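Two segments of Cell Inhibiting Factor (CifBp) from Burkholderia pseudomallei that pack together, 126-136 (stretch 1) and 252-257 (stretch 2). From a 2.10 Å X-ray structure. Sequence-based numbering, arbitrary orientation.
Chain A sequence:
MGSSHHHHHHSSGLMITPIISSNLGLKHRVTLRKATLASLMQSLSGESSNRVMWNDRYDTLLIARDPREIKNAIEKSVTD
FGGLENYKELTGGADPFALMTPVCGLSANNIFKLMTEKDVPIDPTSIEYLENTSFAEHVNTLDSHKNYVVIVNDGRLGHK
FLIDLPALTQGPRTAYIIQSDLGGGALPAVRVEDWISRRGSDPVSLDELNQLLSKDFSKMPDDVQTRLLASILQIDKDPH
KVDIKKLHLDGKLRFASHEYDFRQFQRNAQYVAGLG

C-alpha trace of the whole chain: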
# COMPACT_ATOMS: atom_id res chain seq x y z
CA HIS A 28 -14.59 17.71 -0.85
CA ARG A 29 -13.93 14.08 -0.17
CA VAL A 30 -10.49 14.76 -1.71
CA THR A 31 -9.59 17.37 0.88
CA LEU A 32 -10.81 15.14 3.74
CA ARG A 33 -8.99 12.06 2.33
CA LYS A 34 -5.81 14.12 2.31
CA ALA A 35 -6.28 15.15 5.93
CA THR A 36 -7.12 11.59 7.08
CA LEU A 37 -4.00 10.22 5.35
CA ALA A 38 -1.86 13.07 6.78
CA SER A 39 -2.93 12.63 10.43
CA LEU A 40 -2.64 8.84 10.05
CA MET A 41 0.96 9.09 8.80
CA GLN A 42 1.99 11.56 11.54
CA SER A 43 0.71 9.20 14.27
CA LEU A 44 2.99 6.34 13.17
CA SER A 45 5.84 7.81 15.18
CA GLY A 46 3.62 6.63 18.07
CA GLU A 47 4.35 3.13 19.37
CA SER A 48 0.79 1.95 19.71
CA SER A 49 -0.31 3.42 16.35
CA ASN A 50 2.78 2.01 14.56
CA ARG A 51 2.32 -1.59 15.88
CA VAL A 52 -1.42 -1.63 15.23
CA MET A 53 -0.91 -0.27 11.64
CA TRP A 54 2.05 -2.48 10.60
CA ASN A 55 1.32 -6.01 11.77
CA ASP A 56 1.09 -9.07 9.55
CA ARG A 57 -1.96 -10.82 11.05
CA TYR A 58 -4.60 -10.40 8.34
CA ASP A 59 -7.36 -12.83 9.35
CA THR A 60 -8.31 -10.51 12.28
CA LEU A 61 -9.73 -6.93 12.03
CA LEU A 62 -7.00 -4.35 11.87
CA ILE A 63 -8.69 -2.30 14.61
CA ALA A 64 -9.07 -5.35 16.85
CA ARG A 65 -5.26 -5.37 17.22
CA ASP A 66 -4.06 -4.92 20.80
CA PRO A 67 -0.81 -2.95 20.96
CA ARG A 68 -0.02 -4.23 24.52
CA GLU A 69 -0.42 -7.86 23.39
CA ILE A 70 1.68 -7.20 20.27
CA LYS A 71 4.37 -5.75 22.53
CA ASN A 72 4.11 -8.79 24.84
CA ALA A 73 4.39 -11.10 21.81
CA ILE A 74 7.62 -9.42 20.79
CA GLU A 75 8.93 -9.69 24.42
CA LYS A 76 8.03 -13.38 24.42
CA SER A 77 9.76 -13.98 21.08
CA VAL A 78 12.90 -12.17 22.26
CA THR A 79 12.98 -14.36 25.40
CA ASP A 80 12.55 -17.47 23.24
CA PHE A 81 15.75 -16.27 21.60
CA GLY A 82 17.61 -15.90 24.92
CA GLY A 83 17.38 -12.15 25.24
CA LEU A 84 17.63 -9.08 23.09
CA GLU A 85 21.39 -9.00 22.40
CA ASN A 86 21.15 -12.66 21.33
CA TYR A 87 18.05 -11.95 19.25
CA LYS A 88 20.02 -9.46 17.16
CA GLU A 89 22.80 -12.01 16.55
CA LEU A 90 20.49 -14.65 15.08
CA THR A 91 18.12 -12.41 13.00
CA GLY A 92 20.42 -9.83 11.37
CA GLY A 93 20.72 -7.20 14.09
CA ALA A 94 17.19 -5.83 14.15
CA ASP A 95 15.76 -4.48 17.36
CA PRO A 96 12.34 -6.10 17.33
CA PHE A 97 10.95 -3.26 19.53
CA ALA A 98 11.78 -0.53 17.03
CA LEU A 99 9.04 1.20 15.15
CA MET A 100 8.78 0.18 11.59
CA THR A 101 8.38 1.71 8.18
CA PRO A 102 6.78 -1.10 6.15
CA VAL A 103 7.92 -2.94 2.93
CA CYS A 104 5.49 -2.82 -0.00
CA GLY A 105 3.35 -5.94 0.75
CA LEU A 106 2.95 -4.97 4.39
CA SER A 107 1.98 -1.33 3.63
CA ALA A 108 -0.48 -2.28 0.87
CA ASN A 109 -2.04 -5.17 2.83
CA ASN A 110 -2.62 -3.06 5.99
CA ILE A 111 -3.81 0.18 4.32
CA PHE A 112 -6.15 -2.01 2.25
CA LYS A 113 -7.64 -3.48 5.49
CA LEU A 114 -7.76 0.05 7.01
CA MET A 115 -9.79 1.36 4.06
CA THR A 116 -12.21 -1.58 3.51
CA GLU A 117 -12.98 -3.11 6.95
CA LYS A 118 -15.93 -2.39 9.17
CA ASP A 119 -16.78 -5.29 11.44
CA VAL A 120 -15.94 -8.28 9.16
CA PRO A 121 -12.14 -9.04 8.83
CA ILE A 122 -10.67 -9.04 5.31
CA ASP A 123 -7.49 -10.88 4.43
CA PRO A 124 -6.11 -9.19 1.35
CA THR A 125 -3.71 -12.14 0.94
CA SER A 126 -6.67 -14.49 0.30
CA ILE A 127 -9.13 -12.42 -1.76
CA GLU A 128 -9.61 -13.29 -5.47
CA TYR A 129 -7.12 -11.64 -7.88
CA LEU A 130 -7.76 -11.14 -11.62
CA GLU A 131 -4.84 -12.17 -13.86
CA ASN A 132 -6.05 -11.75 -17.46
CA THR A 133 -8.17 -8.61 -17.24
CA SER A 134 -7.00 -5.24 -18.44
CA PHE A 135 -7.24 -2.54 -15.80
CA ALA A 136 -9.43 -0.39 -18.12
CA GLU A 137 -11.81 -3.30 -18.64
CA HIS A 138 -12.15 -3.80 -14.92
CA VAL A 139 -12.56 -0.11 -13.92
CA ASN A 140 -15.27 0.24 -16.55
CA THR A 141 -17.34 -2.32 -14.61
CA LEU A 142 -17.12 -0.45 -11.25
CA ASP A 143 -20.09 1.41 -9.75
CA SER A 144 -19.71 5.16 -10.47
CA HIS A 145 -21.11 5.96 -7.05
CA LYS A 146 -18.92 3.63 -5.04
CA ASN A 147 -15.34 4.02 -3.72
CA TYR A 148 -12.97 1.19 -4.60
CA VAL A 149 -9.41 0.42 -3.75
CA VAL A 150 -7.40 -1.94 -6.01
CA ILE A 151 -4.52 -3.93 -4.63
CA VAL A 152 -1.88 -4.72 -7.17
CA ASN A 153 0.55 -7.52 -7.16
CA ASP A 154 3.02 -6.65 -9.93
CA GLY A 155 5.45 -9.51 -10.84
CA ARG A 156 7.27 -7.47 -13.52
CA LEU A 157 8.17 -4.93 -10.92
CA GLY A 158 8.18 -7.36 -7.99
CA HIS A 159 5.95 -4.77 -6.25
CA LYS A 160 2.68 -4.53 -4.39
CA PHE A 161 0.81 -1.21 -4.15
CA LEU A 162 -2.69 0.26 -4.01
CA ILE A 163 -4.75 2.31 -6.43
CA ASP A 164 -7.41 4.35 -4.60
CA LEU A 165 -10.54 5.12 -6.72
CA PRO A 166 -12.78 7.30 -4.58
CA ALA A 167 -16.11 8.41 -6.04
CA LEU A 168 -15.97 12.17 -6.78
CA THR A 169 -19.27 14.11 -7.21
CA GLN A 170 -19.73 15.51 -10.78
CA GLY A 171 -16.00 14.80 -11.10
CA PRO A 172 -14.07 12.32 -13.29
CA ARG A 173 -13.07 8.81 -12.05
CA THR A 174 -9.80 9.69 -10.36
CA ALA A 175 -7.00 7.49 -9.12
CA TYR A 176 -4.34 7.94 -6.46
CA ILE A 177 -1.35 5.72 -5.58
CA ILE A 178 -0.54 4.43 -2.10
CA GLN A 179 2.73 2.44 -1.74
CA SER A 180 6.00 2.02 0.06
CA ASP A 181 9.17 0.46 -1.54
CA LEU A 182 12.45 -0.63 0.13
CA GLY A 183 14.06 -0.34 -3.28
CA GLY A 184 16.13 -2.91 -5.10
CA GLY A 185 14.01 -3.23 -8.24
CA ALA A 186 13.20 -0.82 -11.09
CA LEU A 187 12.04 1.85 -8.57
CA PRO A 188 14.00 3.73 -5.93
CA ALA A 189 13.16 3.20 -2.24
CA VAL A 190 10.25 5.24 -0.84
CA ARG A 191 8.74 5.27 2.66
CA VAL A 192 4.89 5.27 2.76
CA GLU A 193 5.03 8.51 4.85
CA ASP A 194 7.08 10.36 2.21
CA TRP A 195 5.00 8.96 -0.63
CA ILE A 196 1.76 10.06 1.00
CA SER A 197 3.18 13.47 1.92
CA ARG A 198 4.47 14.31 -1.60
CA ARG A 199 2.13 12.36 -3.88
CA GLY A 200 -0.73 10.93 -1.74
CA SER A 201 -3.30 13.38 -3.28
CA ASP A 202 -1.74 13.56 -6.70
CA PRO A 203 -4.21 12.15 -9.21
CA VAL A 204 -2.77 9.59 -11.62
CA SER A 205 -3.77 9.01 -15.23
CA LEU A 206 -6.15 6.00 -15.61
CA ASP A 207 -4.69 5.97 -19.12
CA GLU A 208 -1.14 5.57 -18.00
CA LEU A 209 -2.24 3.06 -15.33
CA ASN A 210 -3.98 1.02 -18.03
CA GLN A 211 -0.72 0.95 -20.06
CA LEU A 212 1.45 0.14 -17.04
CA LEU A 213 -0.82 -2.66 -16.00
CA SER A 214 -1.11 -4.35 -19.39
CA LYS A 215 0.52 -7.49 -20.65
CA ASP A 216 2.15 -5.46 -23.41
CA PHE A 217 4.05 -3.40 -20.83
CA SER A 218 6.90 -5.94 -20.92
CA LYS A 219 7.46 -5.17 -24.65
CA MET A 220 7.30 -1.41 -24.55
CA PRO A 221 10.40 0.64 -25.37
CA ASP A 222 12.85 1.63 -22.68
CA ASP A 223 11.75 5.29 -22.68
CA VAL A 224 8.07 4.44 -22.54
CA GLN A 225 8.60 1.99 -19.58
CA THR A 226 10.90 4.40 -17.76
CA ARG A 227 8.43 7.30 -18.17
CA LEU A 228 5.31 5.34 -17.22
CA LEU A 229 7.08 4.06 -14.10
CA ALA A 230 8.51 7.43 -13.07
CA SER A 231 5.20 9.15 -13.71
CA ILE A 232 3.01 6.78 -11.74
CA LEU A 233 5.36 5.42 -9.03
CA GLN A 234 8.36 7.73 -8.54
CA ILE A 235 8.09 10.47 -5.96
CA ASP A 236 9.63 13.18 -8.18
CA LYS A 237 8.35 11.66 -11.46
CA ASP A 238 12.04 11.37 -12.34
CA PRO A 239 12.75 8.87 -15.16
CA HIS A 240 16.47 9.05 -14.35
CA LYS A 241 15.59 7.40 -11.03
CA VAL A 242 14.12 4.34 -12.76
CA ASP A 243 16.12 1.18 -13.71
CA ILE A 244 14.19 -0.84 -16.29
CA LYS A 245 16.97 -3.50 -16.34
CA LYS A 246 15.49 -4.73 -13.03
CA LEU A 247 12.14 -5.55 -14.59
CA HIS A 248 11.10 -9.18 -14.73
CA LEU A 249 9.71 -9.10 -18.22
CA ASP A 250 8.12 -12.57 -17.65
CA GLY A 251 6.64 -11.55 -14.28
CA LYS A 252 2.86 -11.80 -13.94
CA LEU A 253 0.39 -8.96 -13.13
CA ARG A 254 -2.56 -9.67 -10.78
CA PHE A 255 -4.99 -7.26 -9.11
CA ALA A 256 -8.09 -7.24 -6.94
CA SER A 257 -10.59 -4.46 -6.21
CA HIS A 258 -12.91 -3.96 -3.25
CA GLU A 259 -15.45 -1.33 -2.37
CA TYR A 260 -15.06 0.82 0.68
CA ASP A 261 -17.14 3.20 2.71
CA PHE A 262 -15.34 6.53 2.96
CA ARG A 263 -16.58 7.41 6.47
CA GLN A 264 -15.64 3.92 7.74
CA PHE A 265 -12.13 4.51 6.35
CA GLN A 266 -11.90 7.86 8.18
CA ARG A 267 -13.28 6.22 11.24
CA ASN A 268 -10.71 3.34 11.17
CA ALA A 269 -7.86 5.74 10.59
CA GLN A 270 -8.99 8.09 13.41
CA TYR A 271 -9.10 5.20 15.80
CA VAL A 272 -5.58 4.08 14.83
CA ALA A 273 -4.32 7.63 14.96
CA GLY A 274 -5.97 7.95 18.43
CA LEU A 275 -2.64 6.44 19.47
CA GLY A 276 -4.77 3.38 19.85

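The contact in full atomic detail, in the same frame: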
# COMPACT_ATOMS: atom_id res chain seq x y z
N SER A 126 -5.82 -13.38 0.73
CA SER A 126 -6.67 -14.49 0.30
C SER A 126 -7.82 -14.12 -0.64
O SER A 126 -8.46 -15.01 -1.24
CB SER A 126 -7.23 -15.24 1.51
OG SER A 126 -7.99 -14.38 2.33
N ILE A 127 -8.11 -12.82 -0.80
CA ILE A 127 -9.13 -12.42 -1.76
C ILE A 127 -8.81 -12.91 -3.20
O ILE A 127 -7.69 -13.32 -3.48
CB ILE A 127 -9.41 -10.88 -1.72
CG1 ILE A 127 -8.11 -10.07 -1.88
CG2 ILE A 127 -10.18 -10.50 -0.43
CD1 ILE A 127 -8.31 -8.53 -1.99
N GLU A 128 -9.80 -12.87 -4.09
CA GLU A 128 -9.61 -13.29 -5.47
C GLU A 128 -8.93 -12.21 -6.32
O GLU A 128 -9.42 -11.08 -6.39
CB GLU A 128 -10.97 -13.64 -6.09
CG GLU A 128 -10.92 -14.85 -7.02
CD GLU A 128 -11.20 -16.16 -6.28
OE1 GLU A 128 -12.40 -16.49 -6.11
OE2 GLU A 128 -10.24 -16.86 -5.89
N TYR A 129 -7.81 -12.54 -6.96
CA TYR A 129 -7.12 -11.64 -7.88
C TYR A 129 -7.47 -11.96 -9.33
O TYR A 129 -7.74 -13.12 -9.66
CB TYR A 129 -5.59 -11.69 -7.67
CG TYR A 129 -5.12 -10.98 -6.41
CD1 TYR A 129 -5.37 -11.52 -5.13
CD2 TYR A 129 -4.42 -9.78 -6.50
CE1 TYR A 129 -4.95 -10.86 -3.97
CE2 TYR A 129 -3.97 -9.11 -5.34
CZ TYR A 129 -4.25 -9.66 -4.07
OH TYR A 129 -3.80 -9.02 -2.93
N LEU A 130 -7.51 -10.94 -10.19
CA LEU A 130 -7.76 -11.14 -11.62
C LEU A 130 -6.41 -11.10 -12.34
O LEU A 130 -5.59 -10.20 -12.10
CB LEU A 130 -8.67 -10.03 -12.17
CG LEU A 130 -10.09 -9.78 -11.66
CD1 LEU A 130 -10.14 -9.60 -10.16
CD2 LEU A 130 -10.62 -8.52 -12.32
N GLU A 131 -6.16 -12.08 -13.21
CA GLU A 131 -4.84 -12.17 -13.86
C GLU A 131 -4.82 -11.83 -15.35
O GLU A 131 -3.75 -11.54 -15.89
CB GLU A 131 -4.23 -13.55 -13.71
N ASN A 132 -5.97 -11.91 -16.00
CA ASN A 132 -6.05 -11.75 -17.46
C ASN A 132 -7.07 -10.69 -17.87
O ASN A 132 -7.68 -10.79 -18.93
CB ASN A 132 -6.36 -13.09 -18.17
CG ASN A 132 -5.22 -14.08 -18.06
OD1 ASN A 132 -5.43 -15.24 -17.70
ND2 ASN A 132 -4.01 -13.63 -18.36
N THR A 133 -7.26 -9.70 -16.99
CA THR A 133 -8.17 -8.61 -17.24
C THR A 133 -7.29 -7.39 -17.39
O THR A 133 -6.30 -7.21 -16.64
CB THR A 133 -9.17 -8.44 -16.07
OG1 THR A 133 -9.67 -9.72 -15.67
CG2 THR A 133 -10.36 -7.56 -16.47
N SER A 134 -7.62 -6.55 -18.38
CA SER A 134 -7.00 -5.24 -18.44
C SER A 134 -7.60 -4.39 -17.30
O SER A 134 -8.78 -4.57 -16.89
CB SER A 134 -7.25 -4.61 -19.81
OG SER A 134 -8.34 -3.71 -19.77
N PHE A 135 -6.80 -3.46 -16.80
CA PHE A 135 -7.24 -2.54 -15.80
C PHE A 135 -8.42 -1.67 -16.31
O PHE A 135 -9.40 -1.44 -15.57
CB PHE A 135 -6.05 -1.69 -15.32
CG PHE A 135 -6.39 -0.72 -14.23
CD1 PHE A 135 -6.68 -1.15 -12.95
CD2 PHE A 135 -6.38 0.63 -14.47
CE1 PHE A 135 -6.98 -0.25 -11.94
CE2 PHE A 135 -6.68 1.53 -13.45
CZ PHE A 135 -6.98 1.07 -12.20
N ALA A 136 -8.34 -1.20 -17.56
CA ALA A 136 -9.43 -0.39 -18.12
C ALA A 136 -10.73 -1.17 -18.16
O ALA A 136 -11.78 -0.63 -17.83
CB ALA A 136 -9.10 0.14 -19.51
N LYS A 252 4.31 -11.94 -13.72
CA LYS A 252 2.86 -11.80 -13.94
C LYS A 252 2.27 -10.52 -13.29
O LYS A 252 2.88 -9.93 -12.38
CB LYS A 252 2.13 -13.05 -13.48
CG LYS A 252 2.33 -14.28 -14.41
N LEU A 253 1.12 -10.06 -13.78
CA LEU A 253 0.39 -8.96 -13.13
C LEU A 253 -0.95 -9.46 -12.63
O LEU A 253 -1.72 -9.96 -13.43
CB LEU A 253 0.17 -7.80 -14.11
CG LEU A 253 -0.75 -6.71 -13.49
CD1 LEU A 253 0.07 -5.79 -12.60
CD2 LEU A 253 -1.45 -5.94 -14.53
N ARG A 254 -1.23 -9.34 -11.33
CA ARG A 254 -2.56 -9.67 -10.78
C ARG A 254 -3.10 -8.47 -9.99
O ARG A 254 -2.32 -7.73 -9.38
CB ARG A 254 -2.50 -10.87 -9.82
CG ARG A 254 -2.15 -12.21 -10.46
CD ARG A 254 -1.45 -13.12 -9.44
N PHE A 255 -4.42 -8.33 -9.93
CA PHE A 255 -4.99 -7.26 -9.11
C PHE A 255 -6.39 -7.58 -8.65
O PHE A 255 -7.08 -8.39 -9.26
CB PHE A 255 -4.93 -5.90 -9.82
CG PHE A 255 -5.70 -5.84 -11.13
CD1 PHE A 255 -5.03 -6.02 -12.35
CD2 PHE A 255 -7.06 -5.58 -11.14
CE1 PHE A 255 -5.74 -5.92 -13.58
CE2 PHE A 255 -7.79 -5.49 -12.34
CZ PHE A 255 -7.14 -5.66 -13.57
N ALA A 256 -6.80 -6.97 -7.54
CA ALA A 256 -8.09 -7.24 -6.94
C ALA A 256 -8.68 -5.91 -6.52
O ALA A 256 -7.95 -5.04 -6.08
CB ALA A 256 -7.91 -8.14 -5.71
N SER A 257 -9.99 -5.73 -6.65
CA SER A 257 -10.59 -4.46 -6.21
C SER A 257 -11.63 -4.75 -5.14
O SER A 257 -12.07 -5.88 -5.01
CB SER A 257 -11.22 -3.66 -7.37
OG SER A 257 -12.34 -4.35 -7.88

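The pairing of these two stretches rests on a single antiparallel bridge, between Leu130 and Phe255. Both of its hydrogen bonds are made by the same two residues. Leu130 N donates to Phe255 O at 2.7 Å, and the bond is almost perfectly straight. Phe255 N returns a bond to Leu130 O at 3.1 Å, somewhat more bent. Two CA-H...O contacts flank the pair: Tyr129 CA lies 3.5 Å from Phe255 O, and Arg254 CA lies 3.3 Å from Leu130 O.

Ala256 points toward stretch 1. Its CB sits over one face of the Tyr129 ring, 3.9 Å from the ring centroid and close to the ring normal, a CH-pi contact. Ile127 CD1 also meets Ala256 CB, at 3.8 Å, so the small methyl is packed by two larger apolar groups.

Phe255 has the largest area covered by the other stretch. Its CA-to-CB bond points away, but the ring end comes nearer. Leu130 CD2 approaches Phe255 CE2 at 4.1 Å, an apolar contact. Thr133 O lies 3.4 Å from Phe255 CE1, at the ring edge, where the aromatic hydrogens carry slight positive charge. Phe135 CA reaches Phe255 CZ at 3.8 Å, just as the chain enters a helix. Ser134 caps that helix.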